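PDB 6LAC: carbonic anhydrase from Neosartorya fumigata, which probably catalyses the reversible hydration of carbon dioxide to hydrogencarbonate, using one zinc ion per subunit. Local coordinates for residues D40-S45 and D50-Y55; Q28-G33 and K69-Y74. The protein carries 1 engineered substitution. All blocks are in the same frame, centred on the assembly; numbering follows the deposited sequence.

Contact 1 of 2, residues D40-S45 and D50-Y55; sequences DELESS and DEIFEY
With CG opposite its own carbonyl carbon (chi1 -58°), Leu-42 extends its branches to Glu-54, which comes from strand 52-57 on an extended chain with CG anti to the backbone N (chi1 -177°). The setting is the edge of the alpha/beta fold of a beta-class carbonic anhydrase: residues 41-43 make a short 3-10 turn in the connection from strand 29-34 to strand 52-57, the latter an outermost strand of the sheet within this chain. Methyl CD1 of Leu-42 lies above the face of the Glu-54 carboxylate, tilted toward its oxygen end, 3.6 Å from OE1 and almost as near OE2. CD2 of Leu-42 is farther off, 4.1 Å from OE2. The apolar branch thus shields one face of an acid whose main polar partner is Arg-56 of the same chain, salt-bridged to OE2; Arg-56 also binds Glu-41, and probably offsets the charge of both acids, whose oxygens OE1 of Glu-41 and OE2 of Glu-54 stay 5.5 Å apart. Glu-54 packs against Glu-54 of the second subunit, and its backbone O accepts from Ser-35 OG of that subunit. In another structure of this protein Glu-54 binds a second zinc together with position 39, engineered to alanine here; that ion is not bound to this chain. Two residues earlier on the strand, Ile-52 reaches the turn through CD1, which meets CD1 of Leu-42 at 4.2 Å. The turn is closed by Ser-45, whose backbone N and OG both donate to Leu-42 O. The OG bond is short at 2.7 Å and lies in the carbonyl plane on a lone pair. Ser-45 OG also faces methyl CD1 of Ile-52 at 3.8 Å.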
ATOM      1  N   ASP A  40      12.193   6.833   2.811  1.00 14.63           N
ATOM      2  CA  ASP A  40      11.439   7.879   3.543  1.00 16.40           C
ATOM      3  C   ASP A  40      10.610   8.686   2.554  1.00 15.47           C
ATOM      4  O   ASP A  40      10.534   9.922   2.665  1.00 14.95           O
ATOM      5  CB  ASP A  40      12.407   8.759   4.352  1.00 20.75           C
ATOM      6  CG  ASP A  40      13.263   7.996   5.327  1.00 28.09           C
ATOM      7  OD1 ASP A  40      12.767   7.010   5.898  1.00 34.97           O
ATOM      8  OD2 ASP A  40      14.387   8.432   5.539  1.00 34.10           O
ATOM      9  N   GLU A  41       9.967   8.048   1.573  1.00 13.83           N
ATOM     10  CA  GLU A  41       9.178   8.748   0.548  1.00 12.67           C
ATOM     11  C   GLU A  41       8.143   9.704   1.117  1.00 13.51           C
ATOM     12  O   GLU A  41       8.044  10.838   0.638  1.00 13.25           O
ATOM     13  CB  GLU A  41       8.488   7.681  -0.285  1.00 12.42           C
ATOM     14  CG  GLU A  41       7.547   8.192  -1.350  1.00 12.40           C
ATOM     15  CD  GLU A  41       6.923   7.005  -2.038  1.00 11.50           C
ATOM     16  OE1 GLU A  41       5.678   6.944  -2.100  1.00 11.93           O
ATOM     17  OE2 GLU A  41       7.676   6.208  -2.588  1.00 13.01           O
ATOM     18  N   LEU A  42       7.423   9.340   2.158  1.00 13.18           N
ATOM     19  CA  LEU A  42       6.356  10.236   2.658  1.00 13.59           C
ATOM     20  C   LEU A  42       6.933  11.481   3.343  1.00 14.96           C
ATOM     21  O   LEU A  42       6.184  12.470   3.449  1.00 15.57           O
ATOM     22  CB  LEU A  42       5.412   9.489   3.601  1.00 14.72           C
ATOM     23  CG  LEU A  42       4.703   8.260   3.022  1.00 15.12           C
ATOM     24  CD1 LEU A  42       3.734   7.650   4.018  1.00 15.97           C
ATOM     25  CD2 LEU A  42       3.985   8.563   1.726  1.00 15.82           C
ATOM     26  N   GLU A  43       8.191  11.482   3.733  1.00 16.12           N
ATOM     27  CA  GLU A  43       8.821  12.709   4.273  1.00 18.10           C
ATOM     28  C   GLU A  43       9.000  13.717   3.146  1.00 18.15           C
ATOM     29  O   GLU A  43       9.188  14.922   3.459  1.00 20.28           O
ATOM     30  CB  GLU A  43      10.115  12.356   5.015  1.00 19.74           C
ATOM     31  CG  GLU A  43       9.806  11.901   6.416  1.00 26.99           C
ATOM     32  CD  GLU A  43       9.309  13.091   7.224  1.00 31.87           C
ATOM     33  OE1 GLU A  43       8.301  12.937   7.939  1.00 40.37           O
ATOM     34  OE2 GLU A  43       9.906  14.212   7.080  1.00 39.54           O
ATOM     35  N   SER A  44       8.865  13.342   1.880  1.00 16.56           N
ATOM     36  CA  SER A  44       8.943  14.281   0.743  1.00 17.95           C
ATOM     37  C   SER A  44       7.550  14.593   0.173  1.00 16.38           C
ATOM     38  O   SER A  44       7.486  15.113  -0.937  1.00 20.10           O
ATOM     39  CB  SER A  44       9.872  13.739  -0.294  1.00 18.96           C
ATOM     40  OG  SER A  44      11.218  13.806   0.149  1.00 25.65           O
ATOM     41  N   SER A  45       6.485  14.268   0.893  1.00 15.16           N
ATOM     42  CA  SER A  45       5.101  14.454   0.363  1.00 17.12           C
ATOM     43  C   SER A  45       4.587  15.869   0.598  1.00 16.68           C
ATOM     44  O   SER A  45       3.600  16.260  -0.070  1.00 18.52           O
ATOM     45  CB  SER A  45       4.159  13.495   1.003  1.00 16.02           C
ATOM     46  OG  SER A  45       4.001  13.746   2.388  1.00 15.62           O
ATOM     47  N   ASP A  50      -1.546  12.386   8.932  1.00 17.18           N
ATOM     48  CA  ASP A  50      -3.002  12.217   9.060  1.00 17.11           C
ATOM     49  C   ASP A  50      -3.738  12.716   7.797  1.00 17.10           C
ATOM     50  O   ASP A  50      -4.938  12.430   7.709  1.00 19.90           O
ATOM     51  CB  ASP A  50      -3.545  12.884  10.340  1.00 19.68           C
ATOM     52  CG  ASP A  50      -3.393  14.384  10.457  1.00 22.55           C
ATOM     53  OD1 ASP A  50      -2.933  15.049   9.514  1.00 26.97           O
ATOM     54  OD2 ASP A  50      -3.725  14.893  11.562  1.00 30.29           O
ATOM     55  N   GLU A  51      -3.050  13.340   6.854  1.00 15.09           N
ATOM     56  CA  GLU A  51      -3.681  13.784   5.597  1.00 15.08           C
ATOM     57  C   GLU A  51      -3.425  12.761   4.487  1.00 13.79           C
ATOM     58  O   GLU A  51      -3.778  12.994   3.338  1.00 14.72           O
ATOM     59  CB  GLU A  51      -3.160  15.165   5.203  1.00 15.85           C
ATOM     60  CG  GLU A  51      -3.638  16.241   6.178  1.00 17.19           C
ATOM     61  CD  GLU A  51      -3.240  17.650   5.784  1.00 19.05           C
ATOM     62  OE1 GLU A  51      -2.777  17.924   4.663  1.00 19.10           O
ATOM     63  OE2 GLU A  51      -3.374  18.519   6.705  1.00 22.46           O
ATOM     64  N   ILE A  52      -2.695  11.699   4.774  1.00 13.45           N
ATOM     65  CA  ILE A  52      -2.317  10.714   3.736  1.00 13.43           C
ATOM     66  C   ILE A  52      -3.252   9.502   3.834  1.00 11.25           C
ATOM     67  O   ILE A  52      -3.352   8.900   4.887  1.00 12.86           O
ATOM     68  CB  ILE A  52      -0.835  10.315   3.843  1.00 12.80           C
ATOM     69  CG1 ILE A  52       0.109  11.539   3.758  1.00 14.51           C
ATOM     70  CG2 ILE A  52      -0.477   9.263   2.778  1.00 13.43           C
ATOM     71  CD1 ILE A  52       1.603  11.218   3.977  1.00 15.66           C
ATOM     72  N   PHE A  53      -3.877   9.160   2.730  1.00 10.85           N
ATOM     73  CA  PHE A  53      -4.626   7.914   2.568  1.00  9.45           C
ATOM     74  C   PHE A  53      -3.798   7.144   1.548  1.00  9.54           C
ATOM     75  O   PHE A  53      -3.753   7.511   0.376  1.00 10.01           O
ATOM     76  CB  PHE A  53      -6.057   8.241   2.129  1.00 10.54           C
ATOM     77  CG  PHE A  53      -6.895   7.012   1.967  1.00 10.23           C
ATOM     78  CD1 PHE A  53      -7.392   6.369   3.079  1.00 10.78           C
ATOM     79  CD2 PHE A  53      -7.188   6.517   0.711  1.00 11.12           C
ATOM     80  CE1 PHE A  53      -8.130   5.211   2.916  1.00 11.27           C
ATOM     81  CE2 PHE A  53      -7.913   5.333   0.569  1.00 12.45           C
ATOM     82  CZ  PHE A  53      -8.375   4.701   1.679  1.00 12.33           C
ATOM     83  N   GLU A  54      -3.083   6.123   2.016  1.00 10.07           N
ATOM     84  CA  GLU A  54      -1.955   5.557   1.252  1.00  9.82           C
ATOM     85  C   GLU A  54      -2.361   4.236   0.615  1.00 10.02           C
ATOM     86  O   GLU A  54      -2.730   3.302   1.379  1.00 11.37           O
ATOM     87  CB  GLU A  54      -0.784   5.428   2.209  1.00 10.39           C
ATOM     88  CG  GLU A  54       0.487   4.934   1.556  1.00 11.23           C
ATOM     89  CD  GLU A  54       1.682   4.844   2.505  1.00 11.29           C
ATOM     90  OE1 GLU A  54       1.453   4.876   3.719  1.00 12.56           O
ATOM     91  OE2 GLU A  54       2.812   4.660   2.006  1.00 12.22           O
ATOM     92  N   TYR A  55      -2.178   4.103  -0.684  1.00  9.69           N
ATOM     93  CA  TYR A  55      -2.322   2.823  -1.387  1.00  9.71           C
ATOM     94  C   TYR A  55      -0.948   2.510  -1.923  1.00  9.20           C
ATOM     95  O   TYR A  55      -0.388   3.259  -2.740  1.00 10.82           O
ATOM     96  CB  TYR A  55      -3.359   2.911  -2.523  1.00 10.96           C
ATOM     97  CG  TYR A  55      -3.575   1.583  -3.213  1.00 11.30           C
ATOM     98  CD1 TYR A  55      -4.033   0.492  -2.474  1.00 14.13           C
ATOM     99  CD2 TYR A  55      -3.242   1.359  -4.527  1.00 13.98           C
ATOM    100  CE1 TYR A  55      -4.177  -0.778  -3.013  1.00 15.34           C
ATOM    101  CE2 TYR A  55      -3.392   0.087  -5.086  1.00 14.12           C
ATOM    102  CZ  TYR A  55      -3.836  -0.977  -4.320  1.00 15.69           C
ATOM    103  OH  TYR A  55      -3.906  -2.289  -4.758  1.00 17.93           O
TER

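Contact 2 of 2, residues Q28-G33 and K69-Y74; sequences QVLWIG and KATLGY
Leu-30, on strand 29-34, meets helix 66-77 through both of its methyl groups, in a small and wholly apolar contact. Its CD2 approaches CD1 of Leu-72 at 4.3 Å, while CD1 faces the Thr-71 methyl CG2 at 4.4 Å, so the branched end touches two consecutive helix residues. Leu-72 sets CG anti to its backbone N (chi1 179°), which brings its branches closer to the strand than its CB direction alone would suggest. Thr-71 offers only its methyl; its hydroxyl is spent on the helix itself, where OG1 is hydrogen-bonded to Ser-67 O. The backbones stay well apart, with CA of Leu-30 and CA of Leu-72 separated by 8.2 Å. Further out, Phe-53 packs on Leu-30, Tyr-55 on Thr-71 and Ile-84 on Leu-72, while Leu-58 of the second subunit also reaches Thr-71. This is helix-on-sheet packing within a beta-alpha-beta crossover: helix 66-77 links parallel strands 52-57 and 83-89, and in doing so lies over strand 29-34, which runs between them.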
ATOM      1  N   GLN A  28      -7.744  15.025   2.948  1.00 17.62           N
ATOM      2  CA  GLN A  28      -7.018  13.767   2.686  1.00 16.47           C
ATOM      3  C   GLN A  28      -6.606  13.729   1.237  1.00 14.15           C
ATOM      4  O   GLN A  28      -7.313  14.173   0.356  1.00 15.71           O
ATOM      5  CB  GLN A  28      -7.856  12.573   3.068  1.00 20.19           C
ATOM      6  CG  GLN A  28      -7.735  12.253   4.550  1.00 24.90           C
ATOM      7  CD  GLN A  28      -8.634  11.094   4.857  1.00 28.85           C
ATOM      8  OE1 GLN A  28      -9.853  11.211   4.713  1.00 29.45           O
ATOM      9  NE2 GLN A  28      -8.039   9.953   5.159  1.00 28.20           N
ATOM     10  N   VAL A  29      -5.429  13.146   1.004  1.00 12.24           N
ATOM     11  CA  VAL A  29      -4.869  12.954  -0.350  1.00 11.26           C
ATOM     12  C   VAL A  29      -4.667  11.459  -0.553  1.00 10.03           C
ATOM     13  O   VAL A  29      -4.074  10.805   0.344  1.00 11.26           O
ATOM     14  CB  VAL A  29      -3.549  13.731  -0.497  1.00 11.58           C
ATOM     15  CG1 VAL A  29      -2.909  13.454  -1.833  1.00 12.80           C
ATOM     16  CG2 VAL A  29      -3.754  15.236  -0.219  1.00 13.03           C
ATOM     17  N   LEU A  30      -5.116  10.928  -1.677  1.00  9.54           N
ATOM     18  CA  LEU A  30      -4.815   9.511  -2.017  1.00  8.94           C
ATOM     19  C   LEU A  30      -3.408   9.508  -2.575  1.00  9.48           C
ATOM     20  O   LEU A  30      -3.133  10.096  -3.643  1.00  9.83           O
ATOM     21  CB  LEU A  30      -5.829   8.992  -3.023  1.00  9.94           C
ATOM     22  CG  LEU A  30      -5.484   7.653  -3.683  1.00  9.88           C
ATOM     23  CD1 LEU A  30      -5.307   6.531  -2.655  1.00  9.78           C
ATOM     24  CD2 LEU A  30      -6.510   7.286  -4.698  1.00 10.82           C
ATOM     25  N   TRP A  31      -2.509   8.829  -1.869  1.00 10.00           N
ATOM     26  CA  TRP A  31      -1.069   8.724  -2.207  1.00  9.50           C
ATOM     27  C   TRP A  31      -0.841   7.328  -2.748  1.00  9.56           C
ATOM     28  O   TRP A  31      -0.990   6.374  -1.936  1.00 10.61           O
ATOM     29  CB  TRP A  31      -0.212   9.020  -0.995  1.00  9.38           C
ATOM     30  CG  TRP A  31       1.238   9.133  -1.309  1.00  9.87           C
ATOM     31  CD1 TRP A  31       2.173   8.145  -1.436  1.00  9.80           C
ATOM     32  CD2 TRP A  31       1.923  10.360  -1.557  1.00 10.19           C
ATOM     33  NE1 TRP A  31       3.377   8.685  -1.793  1.00 10.41           N
ATOM     34  CE2 TRP A  31       3.261  10.042  -1.855  1.00 10.99           C
ATOM     35  CE3 TRP A  31       1.533  11.694  -1.588  1.00 11.67           C
ATOM     36  CZ2 TRP A  31       4.211  11.037  -2.164  1.00 11.78           C
ATOM     37  CZ3 TRP A  31       2.463  12.656  -1.879  1.00 13.66           C
ATOM     38  CH2 TRP A  31       3.768  12.335  -2.158  1.00 13.79           C
ATOM     39  N   ILE A  32      -0.497   7.153  -3.990  1.00  8.72           N
ATOM     40  CA  ILE A  32      -0.231   5.850  -4.639  1.00  9.41           C
ATOM     41  C   ILE A  32       1.257   5.721  -4.808  1.00  9.81           C
ATOM     42  O   ILE A  32       1.846   6.473  -5.575  1.00 10.60           O
ATOM     43  CB  ILE A  32      -0.969   5.712  -5.949  1.00  9.89           C
ATOM     44  CG1 ILE A  32      -2.474   5.829  -5.723  1.00 10.78           C
ATOM     45  CG2 ILE A  32      -0.604   4.415  -6.648  1.00 10.83           C
ATOM     46  CD1 ILE A  32      -3.289   6.057  -6.980  1.00 12.05           C
ATOM     47  N   GLY A  33       1.870   4.829  -4.060  1.00  9.28           N
ATOM     48  CA  GLY A  33       3.308   4.601  -4.055  1.00  9.74           C
ATOM     49  C   GLY A  33       3.582   3.138  -4.327  1.00  9.82           C
ATOM     50  O   GLY A  33       2.699   2.275  -4.466  1.00  9.62           O
ATOM     51  N   LYS A  69      -9.841  -0.416  -8.260  1.00 19.67           N
ATOM     52  CA  LYS A  69     -11.172   0.198  -8.433  1.00 18.82           C
ATOM     53  C   LYS A  69     -11.840   0.547  -7.091  1.00 18.36           C
ATOM     54  O   LYS A  69     -12.392   1.642  -6.965  1.00 18.21           O
ATOM     55  CB  LYS A  69     -12.066  -0.720  -9.270  1.00 23.92           C
ATOM     56  CG  LYS A  69     -11.586  -0.869 -10.698  1.00 28.03           C
ATOM     57  CD  LYS A  69     -12.479  -1.729 -11.555  1.00 32.03           C
ATOM     58  CE  LYS A  69     -11.887  -1.931 -12.931  1.00 35.07           C
ATOM     59  NZ  LYS A  69     -11.956  -0.687 -13.736  1.00 35.33           N
ATOM     60  N   ALA A  70     -11.868  -0.365  -6.114  1.00 16.98           N
ATOM     61  CA  ALA A  70     -12.476  -0.116  -4.793  1.00 15.94           C
ATOM     62  C   ALA A  70     -11.708   0.976  -4.030  1.00 13.99           C
ATOM     63  O   ALA A  70     -12.288   1.671  -3.189  1.00 14.07           O
ATOM     64  CB  ALA A  70     -12.563  -1.373  -3.951  1.00 16.93           C
ATOM     65  N   THR A  71     -10.376   0.992  -4.164  1.00 13.43           N
ATOM     66  CA  THR A  71      -9.558   1.975  -3.422  1.00 13.97           C
ATOM     67  C   THR A  71      -9.874   3.376  -3.965  1.00 13.04           C
ATOM     68  O   THR A  71     -10.130   4.305  -3.190  1.00 13.77           O
ATOM     69  CB  THR A  71      -8.075   1.620  -3.504  1.00 14.09           C
ATOM     70  OG1 THR A  71      -7.916   0.307  -2.980  1.00 15.46           O
ATOM     71  CG2 THR A  71      -7.261   2.591  -2.690  1.00 16.47           C
ATOM     72  N   LEU A  72      -9.875   3.481  -5.276  1.00 13.91           N
ATOM     73  CA  LEU A  72     -10.224   4.758  -5.929  1.00 14.15           C
ATOM     74  C   LEU A  72     -11.659   5.138  -5.540  1.00 14.63           C
ATOM     75  O   LEU A  72     -11.923   6.330  -5.145  1.00 16.52           O
ATOM     76  CB  LEU A  72     -10.028   4.648  -7.445  1.00 15.86           C
ATOM     77  CG  LEU A  72     -10.384   5.907  -8.233  1.00 17.50           C
ATOM     78  CD1 LEU A  72      -9.394   7.014  -7.893  1.00 18.36           C
ATOM     79  CD2 LEU A  72     -10.424   5.648  -9.723  1.00 18.25           C
ATOM     80  N   GLY A  73     -12.601   4.187  -5.606  1.00 15.60           N
ATOM     81  CA  GLY A  73     -14.002   4.454  -5.275  1.00 15.60           C
ATOM     82  C   GLY A  73     -14.178   4.884  -3.835  1.00 15.45           C
ATOM     83  O   GLY A  73     -14.881   5.849  -3.566  1.00 16.45           O
ATOM     84  N   TYR A  74     -13.529   4.234  -2.889  1.00 14.42           N
ATOM     85  CA  TYR A  74     -13.626   4.647  -1.482  1.00 14.66           C
ATOM     86  C   TYR A  74     -13.080   6.074  -1.300  1.00 14.23           C
ATOM     87  O   TYR A  74     -13.641   6.940  -0.616  1.00 14.69           O
ATOM     88  CB  TYR A  74     -12.874   3.655  -0.589  1.00 15.26           C
ATOM     89  CG  TYR A  74     -12.951   3.944   0.877  1.00 15.02           C
ATOM     90  CD1 TYR A  74     -14.099   3.641   1.606  1.00 17.58           C
ATOM     91  CD2 TYR A  74     -11.901   4.508   1.576  1.00 15.35           C
ATOM     92  CE1 TYR A  74     -14.170   3.863   2.968  1.00 16.99           C
ATOM     93  CE2 TYR A  74     -11.958   4.751   2.933  1.00 16.82           C
ATOM     94  CZ  TYR A  74     -13.084   4.385   3.631  1.00 16.66           C
ATOM     95  OH  TYR A  74     -13.066   4.687   4.936  1.00 16.62           O
TER

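In the fold
Both contacts are largely buried, but Leu-42 of contact 1 keeps some exposure, whereas every touching residue of contact 2 is buried. Contact 1 is built on strand 52-57 and contact 2 on its parallel neighbour 29-34, on opposite faces of the sheet. Trp-31 marks the turn side: its ring packs on Ser-45 and Ile-52 of contact 1, whereas the next residue back, Leu-30, serves contact 2. Backbone bonds such as Tyr-55 N to Trp-31 O, 2.9 Å, tie the two together. Contact 1 joins segments close in sequence, nested inside the longer loop closed by contact 2, and mixes methyl packing with a carboxylate at the subunit boundary. Contact 2 is methyl-to-methyl packing between helix and sheet.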